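Local coordinates for luciferase-like enzymeAMP-CoA-ligase (Zophobas atratus, PDB 4W8O), which probably activates carboxylic acids with ATP as an AMP/CoA-ligase of the ANL superfamily, and resembles beetle luciferase although its mealworm source is nonluminescent, at residues E326-L330 / V379-M385; K9-F15 / E207-Y211; G94-L100 / D178-F184; T356-I360 / D398-F402; F23-C28 / L234-L239. Residue numbers count along the deposited sequence, not the author numbering.

Contact 1 (E326-L330 / V379-M385); sequences EIGLL and VKSDAMM
E326 and I327 (phi/psi -158/-6) are loop, and the strand begins at G328, with positive phi (80°); I327 and G328 form a classic beta bulge opposite M324. V379 and K380 lie on strand 367-380, and a type I turn from S381 to M384 comes next, with S381 OG accepting from A383 N at 3.0 Å as an ST turn. One hydrogen bond joins the segments, from M385 N to E326 O, 2.9 Å, beside a CA-H...O contact from I327 CA to A383 O (3.5 Å). CA atoms pair E326 with M385 at 5.3 Å and I327 with M384 at 4.5 Å.

Apolar packing centres on I327, tt, whose CD1 lies 3.8 Å from V379 CG2 and 4.0 Å from M384 CG, while its CG1 is 4.2 Å from A383 CB. L330 (mt) adds CD2 to V379 CG2 at 3.9 Å. E326, last of a YGMSE sequence consistent with the ANL adenylation motif, touches M385 SD with CG at 3.7 Å; its OE1 hydrogen-bonds a bound polyether, probably from the crystallisation liquor. Apolar packing plus one main-chain bond thus joins the mixed sheet to strand 367-380 of the antiparallel sheet and the turn after it, leaving the E326 carboxylate to the pocket.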
# COMPACT_ATOMS: atom_id res chain seq x y z
N GLU A 326 -0.52 -6.77 7.16
CA GLU A 326 -0.66 -6.67 8.61
C GLU A 326 0.32 -5.69 9.27
O GLU A 326 0.12 -5.34 10.44
CB GLU A 326 -0.48 -8.04 9.26
CG GLU A 326 -1.64 -9.00 9.05
CD GLU A 326 -1.61 -9.74 7.73
OE1 GLU A 326 -0.74 -9.46 6.86
OE2 GLU A 326 -2.47 -10.61 7.55
N ILE A 327 1.36 -5.28 8.56
CA ILE A 327 2.46 -4.51 9.18
C ILE A 327 3.31 -3.67 8.21
O ILE A 327 4.15 -2.90 8.66
CB ILE A 327 3.39 -5.45 9.97
CG1 ILE A 327 4.27 -4.67 10.97
CG2 ILE A 327 4.23 -6.30 9.02
CD1 ILE A 327 4.86 -5.54 12.06
N GLY A 328 3.09 -3.80 6.91
CA GLY A 328 3.88 -3.07 5.92
C GLY A 328 5.23 -3.75 5.69
O GLY A 328 5.35 -4.97 5.77
N LEU A 329 6.23 -2.93 5.40
CA LEU A 329 7.55 -3.42 5.00
C LEU A 329 8.34 -3.95 6.20
O LEU A 329 8.48 -3.26 7.21
CB LEU A 329 8.31 -2.28 4.31
CG LEU A 329 9.54 -2.60 3.46
CD1 LEU A 329 9.29 -3.75 2.50
CD2 LEU A 329 9.94 -1.35 2.70
N LEU A 330 8.85 -5.17 6.08
CA LEU A 330 9.52 -5.88 7.17
C LEU A 330 11.02 -6.01 6.98
O LEU A 330 11.79 -5.91 7.94
CB LEU A 330 8.91 -7.27 7.34
CG LEU A 330 7.52 -7.29 7.97
CD1 LEU A 330 7.02 -8.73 8.04
CD2 LEU A 330 7.54 -6.63 9.34
N VAL A 379 7.40 -10.89 14.06
CA VAL A 379 7.78 -9.49 13.93
C VAL A 379 6.96 -8.59 14.86
O VAL A 379 5.85 -8.96 15.26
CB VAL A 379 7.62 -9.02 12.47
CG1 VAL A 379 8.54 -9.82 11.56
CG2 VAL A 379 6.18 -9.15 12.00
N LYS A 380 7.51 -7.43 15.20
CA LYS A 380 6.85 -6.50 16.12
C LYS A 380 7.29 -5.06 15.87
O LYS A 380 8.47 -4.79 15.76
CB LYS A 380 7.15 -6.87 17.57
CG LYS A 380 6.35 -6.08 18.59
CD LYS A 380 6.59 -6.60 20.00
CE LYS A 380 5.83 -5.80 21.04
NZ LYS A 380 6.03 -6.38 22.41
N SER A 381 6.31 -4.17 15.76
CA SER A 381 6.56 -2.74 15.56
C SER A 381 5.27 -1.96 15.76
O SER A 381 4.18 -2.53 15.88
CB SER A 381 7.06 -2.48 14.14
OG SER A 381 6.00 -2.42 13.19
N ASP A 382 5.40 -0.64 15.75
CA ASP A 382 4.27 0.26 15.89
C ASP A 382 3.42 0.34 14.62
O ASP A 382 2.39 1.00 14.62
CB ASP A 382 4.74 1.67 16.26
CG ASP A 382 5.27 1.76 17.67
OD1 ASP A 382 5.15 0.79 18.46
OD2 ASP A 382 5.81 2.84 18.00
N ALA A 383 3.86 -0.32 13.54
CA ALA A 383 3.12 -0.39 12.27
C ALA A 383 2.15 -1.56 12.22
O ALA A 383 1.48 -1.78 11.22
CB ALA A 383 4.09 -0.48 11.10
N MET A 384 2.09 -2.33 13.30
CA MET A 384 1.27 -3.53 13.37
C MET A 384 -0.22 -3.18 13.40
O MET A 384 -0.63 -2.20 14.02
CB MET A 384 1.63 -4.28 14.65
CG MET A 384 1.69 -5.79 14.53
SD MET A 384 2.89 -6.46 15.71
CE MET A 384 2.39 -5.65 17.23
N MET A 385 -1.01 -4.01 12.72
CA MET A 385 -2.48 -3.92 12.79
C MET A 385 -2.97 -3.98 14.23
O MET A 385 -2.35 -4.64 15.08
CB MET A 385 -3.13 -5.06 12.01
CG MET A 385 -2.86 -6.46 12.54
SD MET A 385 -3.88 -7.72 11.74
CE MET A 385 -3.36 -9.17 12.65

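Contact 2 (K9-F15 / E207-Y211); sequences KEFHPNF and ETSFY
Y211, on helix 199-211, takes chi1 m and lays its ring against F11 of the irregular segment K9-F15. F11, extended at phi/psi -146/165 with chi1 p, makes an offset stack with it: centroids 4.3 Å apart, planes at 15°, F11 CG to Y211 CD2 3.3 Å. F11 CB also sits over the Y211 face as a CH-pi contact, 3.6 Å from the centroid. Their CA atoms are 7.3 Å apart, and the F11 ring edge reaches T208, CZ to OG1 3.7 Å, though that hydroxyl is hydrogen-bonded to Q204 O one turn back.

A loop from the N-terminal part of the chain, between strand 6-7 and helix 20-30, is thus laid across a helix of the AMP-binding domain.

E207, one turn before Y211, points its carboxylate at the backbone of the loop: OE2 accepts from N14 N at a short 2.5 Å, nearly linear, and OE1 from F15 N at 3.1 Å. P13 is the CA neighbour of E207, 7.2 Å away. A water joins N14 ND2 (3.0 Å), E207 OE2 (2.9 Å) and Y211 OH (2.8 Å). At the other end, K9 (pttt) donates a hydrogen bond from NZ to Y211 O at 3.0 Å.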
# COMPACT_ATOMS: atom_id res chain seq x y z
N LYS A 9 17.12 0.12 12.54
CA LYS A 9 17.68 1.38 13.01
C LYS A 9 16.57 2.26 13.56
O LYS A 9 15.41 2.13 13.17
CB LYS A 9 18.41 2.11 11.88
CG LYS A 9 17.48 2.80 10.89
CD LYS A 9 18.22 3.55 9.79
CE LYS A 9 17.23 4.22 8.86
NZ LYS A 9 17.84 4.78 7.63
N GLU A 10 16.93 3.17 14.46
CA GLU A 10 15.96 4.08 15.05
C GLU A 10 15.65 5.25 14.12
O GLU A 10 16.44 5.61 13.25
CB GLU A 10 16.44 4.60 16.41
CG GLU A 10 16.19 3.63 17.57
CD GLU A 10 14.71 3.43 17.89
OE1 GLU A 10 14.39 2.50 18.66
OE2 GLU A 10 13.85 4.18 17.38
N PHE A 11 14.45 5.81 14.29
CA PHE A 11 14.11 7.12 13.75
C PHE A 11 13.17 7.79 14.72
O PHE A 11 12.63 7.15 15.61
CB PHE A 11 13.54 7.05 12.32
CG PHE A 11 12.19 6.36 12.20
CD1 PHE A 11 11.01 7.05 12.42
CD2 PHE A 11 12.11 5.03 11.78
CE1 PHE A 11 9.78 6.41 12.28
CE2 PHE A 11 10.89 4.39 11.63
CZ PHE A 11 9.72 5.08 11.88
N HIS A 12 12.99 9.10 14.56
CA HIS A 12 12.08 9.86 15.40
C HIS A 12 10.77 10.06 14.64
O HIS A 12 10.75 10.78 13.65
CB HIS A 12 12.70 11.21 15.76
CG HIS A 12 11.76 12.13 16.47
ND1 HIS A 12 11.54 12.06 17.83
CD2 HIS A 12 10.94 13.11 16.00
CE1 HIS A 12 10.64 12.97 18.17
NE2 HIS A 12 10.26 13.61 17.08
N PRO A 13 9.68 9.40 15.08
CA PRO A 13 8.44 9.55 14.29
C PRO A 13 7.88 10.96 14.32
O PRO A 13 7.80 11.56 15.38
CB PRO A 13 7.48 8.56 14.97
CG PRO A 13 8.36 7.55 15.63
CD PRO A 13 9.53 8.37 16.13
N ASN A 14 7.54 11.49 13.15
CA ASN A 14 6.91 12.81 13.05
C ASN A 14 5.41 12.77 12.77
O ASN A 14 4.74 13.79 12.88
CB ASN A 14 7.60 13.64 11.96
CG ASN A 14 8.99 14.08 12.37
OD1 ASN A 14 9.19 14.59 13.47
ND2 ASN A 14 9.96 13.90 11.48
N PHE A 15 4.88 11.60 12.44
CA PHE A 15 3.46 11.49 12.10
C PHE A 15 2.74 10.48 13.00
O PHE A 15 1.98 9.61 12.53
CB PHE A 15 3.32 11.11 10.63
CG PHE A 15 4.02 12.06 9.70
CD1 PHE A 15 3.55 13.36 9.53
CD2 PHE A 15 5.14 11.68 8.99
CE1 PHE A 15 4.18 14.25 8.68
CE2 PHE A 15 5.78 12.56 8.14
CZ PHE A 15 5.30 13.85 7.98
N GLU A 207 5.66 5.95 7.40
CA GLU A 207 6.87 6.59 7.90
C GLU A 207 8.06 5.63 7.92
O GLU A 207 9.17 6.02 7.58
CB GLU A 207 6.63 7.22 9.27
CG GLU A 207 7.41 8.51 9.45
CD GLU A 207 7.12 9.24 10.74
OE1 GLU A 207 6.13 8.92 11.44
OE2 GLU A 207 7.90 10.15 11.05
N THR A 208 7.81 4.37 8.30
CA THR A 208 8.86 3.35 8.30
C THR A 208 9.39 3.13 6.88
O THR A 208 10.60 3.02 6.69
CB THR A 208 8.35 2.01 8.88
OG1 THR A 208 8.04 2.19 10.27
CG2 THR A 208 9.37 0.89 8.73
N SER A 209 8.50 3.11 5.90
CA SER A 209 8.91 2.96 4.50
C SER A 209 9.79 4.15 4.02
O SER A 209 10.73 3.96 3.24
CB SER A 209 7.70 2.73 3.57
OG SER A 209 6.95 3.91 3.30
N PHE A 210 9.51 5.35 4.51
CA PHE A 210 10.34 6.51 4.22
C PHE A 210 11.77 6.35 4.77
O PHE A 210 12.74 6.62 4.06
CB PHE A 210 9.70 7.79 4.78
CG PHE A 210 10.57 9.01 4.65
CD1 PHE A 210 10.67 9.67 3.43
CD2 PHE A 210 11.29 9.49 5.73
CE1 PHE A 210 11.48 10.79 3.30
CE2 PHE A 210 12.09 10.61 5.61
CZ PHE A 210 12.18 11.27 4.39
N TYR A 211 11.90 5.89 6.01
CA TYR A 211 13.22 5.68 6.61
C TYR A 211 13.96 4.45 6.09
O TYR A 211 15.13 4.25 6.42
CB TYR A 211 13.14 5.69 8.14
CG TYR A 211 12.92 7.09 8.65
CD1 TYR A 211 13.93 8.04 8.58
CD2 TYR A 211 11.68 7.48 9.14
CE1 TYR A 211 13.72 9.34 9.02
CE2 TYR A 211 11.46 8.77 9.58
CZ TYR A 211 12.48 9.70 9.52
OH TYR A 211 12.27 10.98 9.94
O HOH W 1 14.13 10.66 12.63
O HOH W 2 9.67 11.75 9.34

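Contact 3 (G94-L100 / D178-F184); sequences GAKVVNL and DTAVMFF
In the mixed, largely parallel sheet of this AMP-binding domain, V98 (p) and M182 (mtm) meet on one face of neighbouring parallel strands 96-99 and 179-184, V98 CG2 to M182 CB 4.1 Å. The same V98 CG2 touches F184 CE2 at 3.5 Å, and L100 CD2 reaches that ring atom at 3.9 Å. V97 (m) and V181 (t) meet on the opposite face, CG2 to CG2 4.1 Å, where helix 85-92 and M231 pack. Strand 72-76 flanks 96-99 on its other side; the axes of 96-99 and 179-184 approach to 4.7 Å at 18°.

CA atoms pair K96 with A180 (4.8 Å), V97 with V181 (5.0 Å) and V98 with M182 (5.1 Å). V97 N donates to A180 O at 3.1 Å and M182 N to V97 O at 3.0 Å; A180 and V181 form a classic bulge opposite H197. Waters flank these bonds: one donates to A95 O (3.0 Å) and A180 O (2.8 Å), another links N99 N (2.9 Å) with M182 O (2.8 Å). G94 closes the preceding helix in a Schellman motif. At the polar edge K96 (chi1 m, chi2 off-well at 91°) donates from NZ, also hydrogen-bonded to S69 O, to T179 O at 2.9 Å.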
# COMPACT_ATOMS: atom_id res chain seq x y z
N GLY A 94 -12.35 11.30 9.09
CA GLY A 94 -12.00 10.24 10.02
C GLY A 94 -12.72 8.92 9.77
O GLY A 94 -12.65 8.02 10.60
N ALA A 95 -13.41 8.81 8.63
CA ALA A 95 -14.10 7.56 8.29
C ALA A 95 -13.09 6.47 7.91
O ALA A 95 -11.95 6.77 7.52
CB ALA A 95 -15.10 7.80 7.16
N LYS A 96 -13.51 5.22 8.05
CA LYS A 96 -12.67 4.07 7.72
C LYS A 96 -12.74 3.86 6.22
O LYS A 96 -13.84 3.79 5.66
CB LYS A 96 -13.19 2.81 8.44
CG LYS A 96 -13.01 2.81 9.95
CD LYS A 96 -14.19 3.39 10.72
CE LYS A 96 -13.83 3.64 12.18
NZ LYS A 96 -13.06 4.91 12.38
N VAL A 97 -11.59 3.74 5.57
CA VAL A 97 -11.54 3.51 4.11
C VAL A 97 -11.00 2.13 3.79
O VAL A 97 -10.08 1.65 4.44
CB VAL A 97 -10.73 4.57 3.34
CG1 VAL A 97 -11.34 5.95 3.55
CG2 VAL A 97 -9.25 4.57 3.73
N VAL A 98 -11.59 1.51 2.77
CA VAL A 98 -11.22 0.16 2.36
C VAL A 98 -11.45 -0.03 0.86
O VAL A 98 -12.44 0.44 0.30
CB VAL A 98 -12.00 -0.91 3.18
CG1 VAL A 98 -13.50 -0.79 2.98
CG2 VAL A 98 -11.52 -2.31 2.82
N ASN A 99 -10.54 -0.73 0.21
CA ASN A 99 -10.62 -0.96 -1.23
C ASN A 99 -10.91 -2.42 -1.57
O ASN A 99 -10.39 -3.33 -0.92
CB ASN A 99 -9.34 -0.50 -1.90
CG ASN A 99 -9.04 0.96 -1.62
OD1 ASN A 99 -9.57 1.84 -2.29
ND2 ASN A 99 -8.23 1.24 -0.58
N LEU A 100 -11.74 -2.63 -2.59
CA LEU A 100 -12.01 -3.95 -3.14
C LEU A 100 -11.31 -4.11 -4.49
O LEU A 100 -11.10 -3.13 -5.19
CB LEU A 100 -13.50 -4.17 -3.33
CG LEU A 100 -14.38 -3.89 -2.12
CD1 LEU A 100 -15.83 -4.12 -2.51
CD2 LEU A 100 -14.00 -4.75 -0.92
N ASP A 178 -8.25 4.83 16.67
CA ASP A 178 -9.35 4.27 15.90
C ASP A 178 -8.83 3.81 14.54
O ASP A 178 -7.78 4.26 14.07
CB ASP A 178 -10.47 5.29 15.67
CG ASP A 178 -11.30 5.55 16.92
OD1 ASP A 178 -11.15 4.83 17.94
OD2 ASP A 178 -12.13 6.51 16.88
N THR A 179 -9.61 2.95 13.90
CA THR A 179 -9.29 2.44 12.58
C THR A 179 -9.37 3.55 11.53
O THR A 179 -10.34 4.31 11.49
CB THR A 179 -10.23 1.28 12.23
OG1 THR A 179 -10.10 0.27 13.24
CG2 THR A 179 -9.90 0.69 10.86
N ALA A 180 -8.33 3.64 10.71
CA ALA A 180 -8.27 4.58 9.59
C ALA A 180 -8.40 3.87 8.24
O ALA A 180 -9.12 4.35 7.36
CB ALA A 180 -6.97 5.36 9.64
N VAL A 181 -7.70 2.75 8.09
CA VAL A 181 -7.63 2.00 6.83
C VAL A 181 -7.78 0.51 7.13
O VAL A 181 -7.26 0.02 8.15
CB VAL A 181 -6.26 2.20 6.13
CG1 VAL A 181 -6.23 1.51 4.78
CG2 VAL A 181 -5.93 3.68 5.96
N MET A 182 -8.47 -0.22 6.23
CA MET A 182 -8.60 -1.67 6.34
C MET A 182 -8.07 -2.40 5.11
O MET A 182 -8.08 -1.86 4.01
CB MET A 182 -10.06 -2.08 6.61
CG MET A 182 -10.58 -1.66 7.98
SD MET A 182 -12.23 -2.24 8.40
CE MET A 182 -13.22 -1.30 7.26
N PHE A 183 -7.56 -3.62 5.33
CA PHE A 183 -7.17 -4.55 4.27
C PHE A 183 -7.76 -5.91 4.62
O PHE A 183 -8.46 -6.06 5.63
CB PHE A 183 -5.65 -4.62 4.12
CG PHE A 183 -5.01 -3.32 3.73
CD1 PHE A 183 -4.94 -2.93 2.41
CD2 PHE A 183 -4.49 -2.47 4.71
CE1 PHE A 183 -4.37 -1.71 2.05
CE2 PHE A 183 -3.92 -1.26 4.35
CZ PHE A 183 -3.86 -0.88 3.02
N PHE A 184 -7.53 -6.91 3.77
CA PHE A 184 -8.12 -8.22 3.97
C PHE A 184 -7.06 -9.30 4.10
O PHE A 184 -6.13 -9.36 3.30
CB PHE A 184 -9.07 -8.52 2.84
CG PHE A 184 -10.22 -7.56 2.77
CD1 PHE A 184 -11.25 -7.64 3.69
CD2 PHE A 184 -10.27 -6.57 1.81
CE1 PHE A 184 -12.31 -6.76 3.65
CE2 PHE A 184 -11.33 -5.68 1.75
CZ PHE A 184 -12.36 -5.78 2.67
O HOH W 3 -8.99 7.10 7.11
O HOH W 4 -7.93 -1.14 1.28

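Contact 4 (T356-I360 / D398-F402); sequences TLLKI and DGDGF
D398 (chi1 p) opens a type I turn to G401. Its OD2 takes a 3.1 Å hydrogen-bonded salt bridge from K359 NZ and has a second cationic partner in R378. Its OD1 looks back into the turn, accepting from D400 N at 2.8 Å, which makes an Asx turn, and from F402 N at 3.1 Å. G399 rounds the corner at phi/psi -59/-26. D400 lends OD2 as a long salt bridge, 3.7 Å from K359 NZ.

K359 (pttt) reaches over from strand 357-362 of the antiparallel sheet, so that a loop leading into strand 403-411 is tied across the intervening strand 367-380.

G401, at positive phi (75°), donates N to D398 O at 2.9 Å. F402 (chi1 m) returns O to D398 N at 2.9 Å and offers one ring face to the K359 side chain: K359 NZ sits 4.0 Å from the centroid in a cation-pi contact, K359 CE 3.8 Å from it as CH-pi, and L357 CB lies 4.0 Å from F402 CE2.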
# COMPACT_ATOMS: atom_id res chain seq x y z
N THR A 356 11.77 -1.79 13.71
CA THR A 356 11.10 -3.08 13.62
C THR A 356 11.95 -4.14 14.32
O THR A 356 13.19 -4.12 14.24
CB THR A 356 10.91 -3.48 12.15
OG1 THR A 356 10.09 -2.50 11.49
CG2 THR A 356 10.26 -4.85 12.02
N LEU A 357 11.28 -5.06 15.03
CA LEU A 357 11.94 -6.25 15.59
C LEU A 357 11.54 -7.49 14.78
O LEU A 357 10.38 -7.65 14.42
CB LEU A 357 11.54 -6.45 17.05
CG LEU A 357 11.77 -5.29 18.02
CD1 LEU A 357 11.12 -5.62 19.36
CD2 LEU A 357 13.25 -4.99 18.19
N LEU A 358 12.51 -8.36 14.52
CA LEU A 358 12.26 -9.63 13.82
C LEU A 358 12.97 -10.78 14.50
O LEU A 358 14.17 -10.70 14.79
CB LEU A 358 12.70 -9.53 12.35
CG LEU A 358 12.31 -10.72 11.46
CD1 LEU A 358 12.07 -10.24 10.04
CD2 LEU A 358 13.35 -11.83 11.47
N LYS A 359 12.23 -11.85 14.78
CA LYS A 359 12.81 -13.05 15.38
C LYS A 359 12.38 -14.29 14.62
O LYS A 359 11.35 -14.30 13.94
CB LYS A 359 12.42 -13.15 16.86
CG LYS A 359 10.93 -13.35 17.13
CD LYS A 359 10.62 -13.38 18.62
CE LYS A 359 9.17 -13.77 18.86
NZ LYS A 359 8.79 -13.80 20.30
N ILE A 360 13.22 -15.33 14.71
CA ILE A 360 12.92 -16.65 14.16
C ILE A 360 12.68 -17.58 15.35
O ILE A 360 13.55 -17.70 16.22
CB ILE A 360 14.10 -17.23 13.35
CG1 ILE A 360 14.60 -16.23 12.31
CG2 ILE A 360 13.73 -18.55 12.70
CD1 ILE A 360 13.70 -16.07 11.12
N ASP A 398 1.89 -13.72 19.32
CA ASP A 398 2.43 -14.68 20.28
C ASP A 398 2.48 -14.06 21.68
O ASP A 398 2.02 -12.94 21.88
CB ASP A 398 3.80 -15.23 19.81
CG ASP A 398 4.94 -14.21 19.94
OD1 ASP A 398 4.82 -13.20 20.68
OD2 ASP A 398 5.98 -14.44 19.29
N GLY A 399 3.04 -14.80 22.63
CA GLY A 399 3.06 -14.37 24.04
C GLY A 399 3.75 -13.04 24.31
O GLY A 399 3.43 -12.37 25.29
N ASP A 400 4.70 -12.66 23.45
CA ASP A 400 5.41 -11.39 23.59
C ASP A 400 4.85 -10.29 22.67
O ASP A 400 5.51 -9.26 22.46
CB ASP A 400 6.91 -11.60 23.30
CG ASP A 400 7.59 -12.47 24.35
OD1 ASP A 400 7.20 -12.43 25.53
OD2 ASP A 400 8.54 -13.20 23.99
N GLY A 401 3.66 -10.50 22.12
CA GLY A 401 3.01 -9.50 21.26
C GLY A 401 3.59 -9.39 19.86
O GLY A 401 3.38 -8.37 19.19
N PHE A 402 4.32 -10.41 19.41
CA PHE A 402 4.90 -10.41 18.06
C PHE A 402 3.88 -10.98 17.09
O PHE A 402 3.23 -11.97 17.41
CB PHE A 402 6.16 -11.27 17.98
CG PHE A 402 7.41 -10.60 18.49
CD1 PHE A 402 7.53 -10.25 19.84
CD2 PHE A 402 8.47 -10.35 17.64
CE1 PHE A 402 8.70 -9.66 20.31
CE2 PHE A 402 9.64 -9.76 18.11
CZ PHE A 402 9.75 -9.41 19.44

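Contact 5 (F23-C28 / L234-L239); sequences FLFECC and LGRTFL
F238 is the knob of this helix pair: its ring, turned by an off-well chi1 of -92° with chi2 71°, drops into the hole formed by F23, L24, C27 and C28. L24, mt, lays CD2 over one face of it, 3.9 Å from the centroid as a CH-pi contact and 3.6 Å from F238 CD2. C27 and C28 both have chi1 m. C27 CB meets the ring edge at F238 CD2, 3.9 Å away, and C28 has SG 3.7 Å from F238 CE2, an oblique sulfur-aromatic contact with the centroid 5.0 Å off. F23 chooses chi1 t, which carries its ring past the knob: CE2 is 4.1 Å from F238 CB, and CZ is 3.8 Å from L239 CB and 3.6 Å from G235 O at the ring edge. L234, tt, reaches over to L24, CD2 to CD2 4.0 Å.

Both segments are regular alpha helix. Their axes come within 9.6 Å and cross at +40°, with C27 and F238 nearest at 5.8 Å between CA atoms. F238 is thus a knob in a hole, in a buried contact between helices 20-30 and 228-239. Around it, Y48 at the start of helix 48-64 meets F238 edge-to-face, F15 does the same to F23, L203 of helix 199-211 touches F23, and L234 rests on R244 of strand 243-246.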
# COMPACT_ATOMS: atom_id res chain seq x y z
N PHE A 23 -2.95 14.15 8.14
CA PHE A 23 -1.71 13.91 7.41
C PHE A 23 -1.84 14.32 5.94
O PHE A 23 -1.11 15.17 5.47
CB PHE A 23 -1.32 12.44 7.51
CG PHE A 23 -0.18 12.05 6.61
CD1 PHE A 23 1.13 12.37 6.95
CD2 PHE A 23 -0.41 11.34 5.43
CE1 PHE A 23 2.18 12.01 6.13
CE2 PHE A 23 0.64 10.98 4.61
CZ PHE A 23 1.94 11.32 4.96
N LEU A 24 -2.80 13.73 5.24
CA LEU A 24 -2.96 13.98 3.81
C LEU A 24 -3.21 15.46 3.52
O LEU A 24 -2.66 16.01 2.57
CB LEU A 24 -4.11 13.14 3.26
CG LEU A 24 -3.92 11.62 3.28
CD1 LEU A 24 -5.24 10.92 3.01
CD2 LEU A 24 -2.87 11.17 2.27
N PHE A 25 -4.04 16.08 4.36
CA PHE A 25 -4.39 17.51 4.25
C PHE A 25 -3.15 18.39 4.40
O PHE A 25 -2.88 19.25 3.55
CB PHE A 25 -5.41 17.86 5.34
CG PHE A 25 -6.13 19.17 5.13
CD1 PHE A 25 -7.31 19.21 4.40
CD2 PHE A 25 -5.64 20.34 5.69
CE1 PHE A 25 -7.98 20.42 4.21
CE2 PHE A 25 -6.31 21.54 5.51
CZ PHE A 25 -7.48 21.58 4.77
N GLU A 26 -2.39 18.15 5.47
CA GLU A 26 -1.14 18.88 5.73
C GLU A 26 -0.14 18.72 4.58
O GLU A 26 0.50 19.69 4.18
CB GLU A 26 -0.51 18.40 7.04
CG GLU A 26 0.84 19.02 7.37
CD GLU A 26 1.56 18.32 8.52
OE1 GLU A 26 0.90 17.58 9.29
OE2 GLU A 26 2.79 18.51 8.64
N CYS A 27 -0.01 17.49 4.06
CA CYS A 27 0.88 17.24 2.93
C CYS A 27 0.46 18.07 1.72
O CYS A 27 1.31 18.67 1.06
CB CYS A 27 0.91 15.75 2.58
SG CYS A 27 1.81 14.74 3.77
N CYS A 28 -0.84 18.11 1.43
CA CYS A 28 -1.36 18.93 0.34
C CYS A 28 -0.97 20.41 0.48
O CYS A 28 -0.53 21.02 -0.49
CB CYS A 28 -2.88 18.80 0.21
SG CYS A 28 -3.44 17.26 -0.59
N LEU A 234 0.85 5.62 -2.10
CA LEU A 234 0.15 6.89 -2.02
C LEU A 234 0.57 7.67 -0.76
O LEU A 234 0.98 8.83 -0.85
CB LEU A 234 -1.37 6.69 -2.06
CG LEU A 234 -2.26 7.95 -1.98
CD1 LEU A 234 -3.58 7.76 -2.73
CD2 LEU A 234 -2.53 8.38 -0.54
N GLY A 235 0.46 7.04 0.40
CA GLY A 235 0.88 7.66 1.65
C GLY A 235 2.31 8.18 1.63
O GLY A 235 2.58 9.30 2.06
N ARG A 236 3.21 7.34 1.11
CA ARG A 236 4.63 7.64 1.04
C ARG A 236 4.96 8.80 0.09
O ARG A 236 5.85 9.59 0.37
CB ARG A 236 5.42 6.37 0.65
CG ARG A 236 6.88 6.57 0.30
CD ARG A 236 7.71 7.13 1.44
NE ARG A 236 9.08 7.36 1.00
CZ ARG A 236 9.49 8.41 0.29
NH1 ARG A 236 8.65 9.38 -0.06
NH2 ARG A 236 10.76 8.50 -0.07
N THR A 237 4.24 8.91 -1.04
CA THR A 237 4.50 10.02 -1.96
C THR A 237 3.96 11.35 -1.41
O THR A 237 4.58 12.40 -1.61
CB THR A 237 3.92 9.78 -3.38
OG1 THR A 237 2.51 9.56 -3.31
CG2 THR A 237 4.61 8.58 -4.04
N PHE A 238 2.82 11.30 -0.73
CA PHE A 238 2.30 12.48 -0.04
C PHE A 238 3.31 13.00 0.98
O PHE A 238 3.52 14.20 1.09
CB PHE A 238 0.97 12.17 0.66
CG PHE A 238 -0.24 12.45 -0.18
CD1 PHE A 238 -0.56 11.64 -1.27
CD2 PHE A 238 -1.09 13.50 0.14
CE1 PHE A 238 -1.69 11.89 -2.03
CE2 PHE A 238 -2.22 13.75 -0.63
CZ PHE A 238 -2.52 12.95 -1.71
N LEU A 239 3.94 12.08 1.70
CA LEU A 239 4.77 12.40 2.86
C LEU A 239 5.84 13.46 2.57
O LEU A 239 6.07 14.32 3.41
CB LEU A 239 5.43 11.13 3.42
CG LEU A 239 6.28 11.30 4.69
CD1 LEU A 239 6.15 10.07 5.58
CD2 LEU A 239 7.74 11.56 4.38

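Contacts 1, 3 and 5 are buried, contacts 2 and 4 only partly so, and the chemistry follows. Contact 5 is side-chain packing between helices, contact 3 main-chain pairing in a sheet, and contact 1 mixes one backbone bond with apolar packing; contacts 2 and 4 each direct a charged side chain at a loop and add an aromatic interaction. Contacts 1 and 4 share the antiparallel sheet and touch (K380 O to L357 N 2.9 Å, a probable hydrogen bond), but contact 1 also holds strand 328-332 of the mixed sheet. Contacts 2 and 5 meet, F15 CE2 lying 3.6 Å from L239 CD1. Contact 3 touches none; its centre is about 16 Å from those of contacts 1 and 5.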